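Long-range contact in protein K7 (Vaccinia virus WR, PDB 3JRV), which blunts host innate immunity as a Bcl-2-like virulence factor, binding the RNA helicase DDX3 to block IRF3 activation and TRAF6 and IRAK2 to block NF-kappa-B: residues A10-S22 / D46-M58. Sequence-based numbering, arbitrary orientation. Where two conformers were deposited one is given.
Sequences AVFYFVDDDKICS and DITSCGRLYKELM
Asp18 holds CG anti to its carbonyl carbon (chi1 -75°), which brings OD1 to the N-terminal end of helix 52-58, while Leu53, its CG trans to the backbone N (chi1 176°), sends both methyls to the 10-22 loop. The contact joins the loop before helix 26-42 to the N-terminus of helix 52-58 in this Bcl-2-like helical fold. Gly51 is the N-cap residue, and the loop supplies acceptors to the amides of this first turn: Asp18 OD1 takes Arg52 N at 2.9 Å, almost straight (178°), on the anti side but well out of the carboxylate plane, while Asp17 O takes Leu53 N at 3.1 Å. The helix end would probably favour a charged Asp18. Gly51 N hydrogen-bonds to Val15 O at 2.8 Å. Water 1 accepts from Tyr54 N at 2.9 Å, between the turn Phe14-Asp17 and the helix. Leu53 CD1 meets Ile20 CG2 at 3.7 Å, and its CD2 faces Lys19 O. The Tyr54 ring carries Val15 CA over one face, a CH-pi contact 3.8 Å from its centroid, and Val15 CG2 reaches Tyr54 CE2. Glu32 of helix 26-42 hydrogen-bonds to Tyr54 OH and to the backbone N of Tyr13 and Phe14. Phe12 CD1 lies 3.9 Å from Tyr54 OH.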
loop_
_atom_site.group_PDB
_atom_site.type_symbol
_atom_site.label_atom_id
_atom_site.label_comp_id
_atom_site.label_asym_id
_atom_site.label_seq_id
_atom_site.Cartn_x
_atom_site.Cartn_y
_atom_site.Cartn_z
ATOM N N ALA A 10 12.813 4.803 -10.098
ATOM C CA ALA A 10 12.318 5.073 -8.752
ATOM C C ALA A 10 13.126 4.239 -7.746
ATOM O O ALA A 10 13.492 3.107 -8.020
ATOM C CB ALA A 10 10.852 4.706 -8.629
ATOM N N VAL A 11 13.426 4.826 -6.595
ATOM C CA VAL A 11 14.220 4.140 -5.579
ATOM C C VAL A 11 13.297 3.646 -4.462
ATOM O O VAL A 11 12.404 4.383 -3.994
ATOM C CB VAL A 11 15.270 5.110 -4.989
ATOM C CG1 VAL A 11 16.155 4.399 -3.963
ATOM C CG2 VAL A 11 16.154 5.731 -6.083
ATOM N N PHE A 12 13.482 2.394 -4.047
ATOM C CA PHE A 12 12.666 1.825 -2.991
ATOM C C PHE A 12 13.556 1.508 -1.806
ATOM O O PHE A 12 14.315 0.541 -1.845
ATOM C CB PHE A 12 11.975 0.566 -3.528
ATOM C CG PHE A 12 11.063 0.864 -4.662
ATOM C CD1 PHE A 12 9.763 1.234 -4.407
ATOM C CD2 PHE A 12 11.511 0.844 -5.974
ATOM C CE1 PHE A 12 8.889 1.586 -5.395
ATOM C CE2 PHE A 12 10.625 1.182 -7.008
ATOM C CZ PHE A 12 9.320 1.601 -6.703
ATOM N N TYR A 13 13.533 2.390 -0.816
ATOM C CA TYR A 13 14.470 2.327 0.294
ATOM C C TYR A 13 14.200 1.181 1.251
ATOM O O TYR A 13 15.129 0.757 1.970
ATOM C CB TYR A 13 14.401 3.631 1.071
ATOM C CG TYR A 13 14.918 4.784 0.257
ATOM C CD1 TYR A 13 16.295 5.029 0.144
ATOM C CD2 TYR A 13 14.033 5.625 -0.411
ATOM C CE1 TYR A 13 16.753 6.069 -0.640
ATOM C CE2 TYR A 13 14.490 6.693 -1.158
ATOM C CZ TYR A 13 15.841 6.917 -1.258
ATOM O OH TYR A 13 16.274 7.975 -2.043
ATOM N N PHE A 14 12.960 0.670 1.277
ATOM C CA PHE A 14 12.640 -0.377 2.244
ATOM C C PHE A 14 12.536 -1.776 1.654
ATOM O O PHE A 14 12.260 -2.754 2.388
ATOM C CB PHE A 14 11.308 -0.066 2.935
ATOM C CG PHE A 14 11.311 1.222 3.730
ATOM C CD1 PHE A 14 11.613 1.213 5.088
ATOM C CD2 PHE A 14 10.952 2.425 3.126
ATOM C CE1 PHE A 14 11.555 2.413 5.840
ATOM C CE2 PHE A 14 10.916 3.615 3.845
ATOM C CZ PHE A 14 11.251 3.620 5.187
ATOM N N VAL A 15 12.721 -1.887 0.334
ATOM C CA VAL A 15 12.420 -3.125 -0.393
ATOM C C VAL A 15 13.123 -4.373 0.125
ATOM O O VAL A 15 12.515 -5.450 0.079
ATOM C CB VAL A 15 12.651 -2.945 -1.904
ATOM C CG1 VAL A 15 14.144 -2.695 -2.230
ATOM C CG2 VAL A 15 12.164 -4.169 -2.700
ATOM N N ASP A 16 14.360 -4.237 0.645
ATOM C CA ASP A 16 15.095 -5.367 1.162
ATOM C C ASP A 16 15.147 -5.465 2.699
ATOM O O ASP A 16 15.815 -6.362 3.251
ATOM C CB ASP A 16 16.507 -5.399 0.559
ATOM C CG ASP A 16 16.471 -5.799 -0.890
ATOM O OD1 ASP A 16 15.776 -6.796 -1.200
ATOM O OD2 ASP A 16 17.122 -5.123 -1.709
ATOM N N ASP A 17 14.389 -4.597 3.373
ATOM C CA ASP A 17 14.461 -4.543 4.856
ATOM C C ASP A 17 13.668 -5.718 5.461
ATOM O O ASP A 17 12.628 -6.144 4.924
ATOM C CB ASP A 17 13.866 -3.233 5.381
ATOM C CG ASP A 17 14.686 -2.006 5.033
ATOM O OD1 ASP A 17 15.761 -2.118 4.395
ATOM O OD2 ASP A 17 14.259 -0.911 5.430
ATOM N N ASP A 18 14.168 -6.251 6.570
ATOM C CA ASP A 18 13.506 -7.299 7.324
ATOM C C ASP A 18 12.897 -6.750 8.596
ATOM O O ASP A 18 12.251 -7.502 9.302
ATOM C CB ASP A 18 14.485 -8.397 7.725
ATOM C CG ASP A 18 14.862 -9.315 6.551
ATOM O OD1 ASP A 18 14.237 -9.198 5.460
ATOM O OD2 ASP A 18 15.833 -10.111 6.671
ATOM N N LYS A 19 13.092 -5.466 8.864
ATOM C CA LYS A 19 12.685 -4.848 10.153
ATOM C C LYS A 19 12.172 -3.449 9.880
ATOM O O LYS A 19 12.627 -2.798 8.932
ATOM C CB LYS A 19 13.960 -4.662 11.071
ATOM C CG LYS A 19 14.802 -5.875 11.437
ATOM C CD LYS A 19 14.055 -6.805 12.343
ATOM C CE LYS A 19 14.910 -8.016 12.732
ATOM N NZ LYS A 19 14.187 -8.688 13.844
ATOM N N ILE A 20 11.323 -2.911 10.763
ATOM C CA ILE A 20 11.147 -1.458 10.873
ATOM C C ILE A 20 10.937 -1.119 12.338
ATOM O O ILE A 20 10.076 -1.701 13.010
ATOM C CB ILE A 20 9.951 -0.910 10.054
ATOM C CG1 ILE A 20 9.835 0.608 10.206
ATOM C CG2 ILE A 20 8.610 -1.626 10.429
ATOM C CD1 ILE A 20 9.159 1.278 9.048
ATOM N N CYS A 21 11.678 -0.135 12.803
ATOM C CA CYS A 21 11.542 0.223 14.216
ATOM C C CYS A 21 11.608 1.715 14.464
ATOM O O CYS A 21 12.031 2.157 15.552
ATOM C CB CYS A 21 12.613 -0.489 15.035
ATOM S SG CYS A 21 14.213 0.068 14.492
ATOM N N SER A 22 11.052 2.475 13.524
ATOM C CA SER A 22 10.910 3.935 13.663
ATOM C C SER A 22 9.533 4.297 13.207
ATOM O O SER A 22 9.184 4.061 12.042
ATOM C CB SER A 22 11.899 4.722 12.806
ATOM O OG SER A 22 13.213 4.463 13.236
ATOM N N ASP A 46 11.402 -8.462 -10.165
ATOM C CA ASP A 46 11.078 -9.741 -9.538
ATOM C C ASP A 46 10.309 -9.446 -8.237
ATOM O O ASP A 46 10.865 -8.876 -7.274
ATOM C CB ASP A 46 12.402 -10.478 -9.277
ATOM C CG ASP A 46 12.213 -11.920 -8.824
ATOM O OD1 ASP A 46 11.139 -12.215 -8.237
ATOM O OD2 ASP A 46 13.152 -12.750 -9.028
ATOM N N ILE A 47 9.062 -9.892 -8.182
ATOM C CA ILE A 47 8.205 -9.638 -7.015
ATOM C C ILE A 47 8.695 -10.406 -5.773
ATOM O O ILE A 47 8.267 -10.120 -4.643
ATOM C CB ILE A 47 6.766 -10.042 -7.325
ATOM C CG1 ILE A 47 5.790 -9.423 -6.289
ATOM C CG2 ILE A 47 6.654 -11.566 -7.558
ATOM C CD1 ILE A 47 4.397 -9.152 -6.804
ATOM N N THR A 48 9.551 -11.401 -5.982
ATOM C CA THR A 48 10.104 -12.174 -4.859
ATOM C C THR A 48 11.364 -11.538 -4.258
ATOM O O THR A 48 11.829 -11.944 -3.198
ATOM C CB THR A 48 10.482 -13.634 -5.252
ATOM O OG1 THR A 48 11.674 -13.654 -6.051
ATOM C CG2 THR A 48 9.358 -14.355 -5.957
ATOM N N SER A 49 11.920 -10.534 -4.920
ATOM C CA SER A 49 13.177 -9.943 -4.476
ATOM C C SER A 49 12.858 -8.794 -3.528
ATOM O O SER A 49 12.963 -7.594 -3.874
ATOM C CB SER A 49 14.005 -9.472 -5.674
ATOM O OG SER A 49 14.460 -10.578 -6.450
ATOM N N CYS A 50 12.387 -9.172 -2.339
ATOM C CA CYS A 50 12.054 -8.190 -1.322
ATOM C C CYS A 50 12.215 -8.853 0.040
ATOM O O CYS A 50 12.376 -10.079 0.138
ATOM C CB CYS A 50 10.623 -7.643 -1.506
ATOM S SG CYS A 50 9.339 -8.834 -1.287
ATOM N N GLY A 51 12.255 -8.025 1.080
ATOM C CA GLY A 51 12.550 -8.570 2.396
ATOM C C GLY A 51 11.302 -8.934 3.190
ATOM O O GLY A 51 10.167 -8.845 2.684
ATOM N N ARG A 52 11.516 -9.298 4.454
ATOM C CA ARG A 52 10.412 -9.732 5.323
ATOM C C ARG A 52 9.401 -8.627 5.577
ATOM O O ARG A 52 8.237 -8.928 5.818
ATOM C CB ARG A 52 10.921 -10.353 6.652
ATOM C CG ARG A 52 11.706 -11.666 6.451
ATOM C CD ARG A 52 12.169 -12.298 7.783
ATOM N NE ARG A 52 11.001 -12.859 8.467
ATOM C CZ ARG A 52 10.755 -12.798 9.780
ATOM N NH1 ARG A 52 11.600 -12.206 10.608
ATOM N NH2 ARG A 52 9.642 -13.330 10.274
ATOM N N LEU A 53 9.838 -7.356 5.577
ATOM C CA LEU A 53 8.932 -6.235 5.838
ATOM C C LEU A 53 7.884 -6.112 4.717
ATOM O O LEU A 53 6.667 -6.112 4.963
ATOM C CB LEU A 53 9.729 -4.947 6.010
ATOM C CG LEU A 53 8.947 -3.646 6.209
ATOM C CD1 LEU A 53 8.021 -3.767 7.432
ATOM C CD2 LEU A 53 9.934 -2.480 6.306
ATOM N N TYR A 54 8.353 -6.030 3.478
ATOM C CA TYR A 54 7.423 -6.038 2.325
ATOM C C TYR A 54 6.567 -7.288 2.304
ATOM O O TYR A 54 5.372 -7.198 2.032
ATOM C CB TYR A 54 8.197 -5.924 1.010
ATOM C CG TYR A 54 8.384 -4.515 0.520
ATOM C CD1 TYR A 54 8.590 -3.449 1.383
ATOM C CD2 TYR A 54 8.508 -4.275 -0.857
ATOM C CE1 TYR A 54 8.883 -2.153 0.904
ATOM C CE2 TYR A 54 8.730 -2.999 -1.335
ATOM C CZ TYR A 54 8.888 -1.936 -0.477
ATOM O OH TYR A 54 9.195 -0.727 -1.043
ATOM N N LYS A 55 7.142 -8.454 2.578
ATOM C CA LYS A 55 6.341 -9.708 2.602
ATOM C C LYS A 55 5.212 -9.584 3.636
ATOM O O LYS A 55 4.091 -10.026 3.378
ATOM C CB LYS A 55 7.241 -10.927 2.858
ATOM C CG LYS A 55 8.028 -11.293 1.587
ATOM C CD LYS A 55 8.939 -12.473 1.819
ATOM C CE LYS A 55 9.758 -12.751 0.574
ATOM N NZ LYS A 55 10.980 -13.471 0.995
ATOM N N GLU A 56 5.499 -8.993 4.812
ATOM C CA GLU A 56 4.430 -8.807 5.795
ATOM C C GLU A 56 3.325 -7.912 5.263
ATOM O O GLU A 56 2.133 -8.209 5.460
ATOM C CB GLU A 56 4.953 -8.190 7.098
ATOM C CG GLU A 56 5.430 -9.150 8.160
ATOM C CD GLU A 56 4.600 -10.418 8.372
ATOM O OE1 GLU A 56 3.382 -10.451 8.735
ATOM O OE2 GLU A 56 5.276 -11.439 8.337
ATOM N N LEU A 57 3.700 -6.815 4.594
ATOM C CA LEU A 57 2.691 -5.911 4.001
ATOM C C LEU A 57 1.895 -6.648 2.932
ATOM O O LEU A 57 0.668 -6.418 2.826
ATOM C CB LEU A 57 3.327 -4.629 3.415
ATOM C CG LEU A 57 4.076 -3.808 4.497
ATOM C CD1 LEU A 57 4.739 -2.602 3.775
ATOM C CD2 LEU A 57 3.082 -3.315 5.514
HETATM N N MSE A 58 2.551 -7.534 2.173
HETATM C CA MSE A 58 1.832 -8.241 1.101
HETATM C C MSE A 58 0.732 -9.144 1.658
HETATM O O MSE A 58 -0.259 -9.426 0.960
HETATM C CB MSE A 58 2.832 -9.061 0.264
HETATM C CG MSE A 58 3.688 -8.087 -0.486
HETATM SE SE MSE A 58 5.209 -8.931 -1.360
HETATM C CE MSE A 58 4.136 -9.459 -2.789
HETATM O O HOH W 1 11.122 -5.580 2.769
HETATM O O HOH W 2 15.391 -6.112 -4.115
#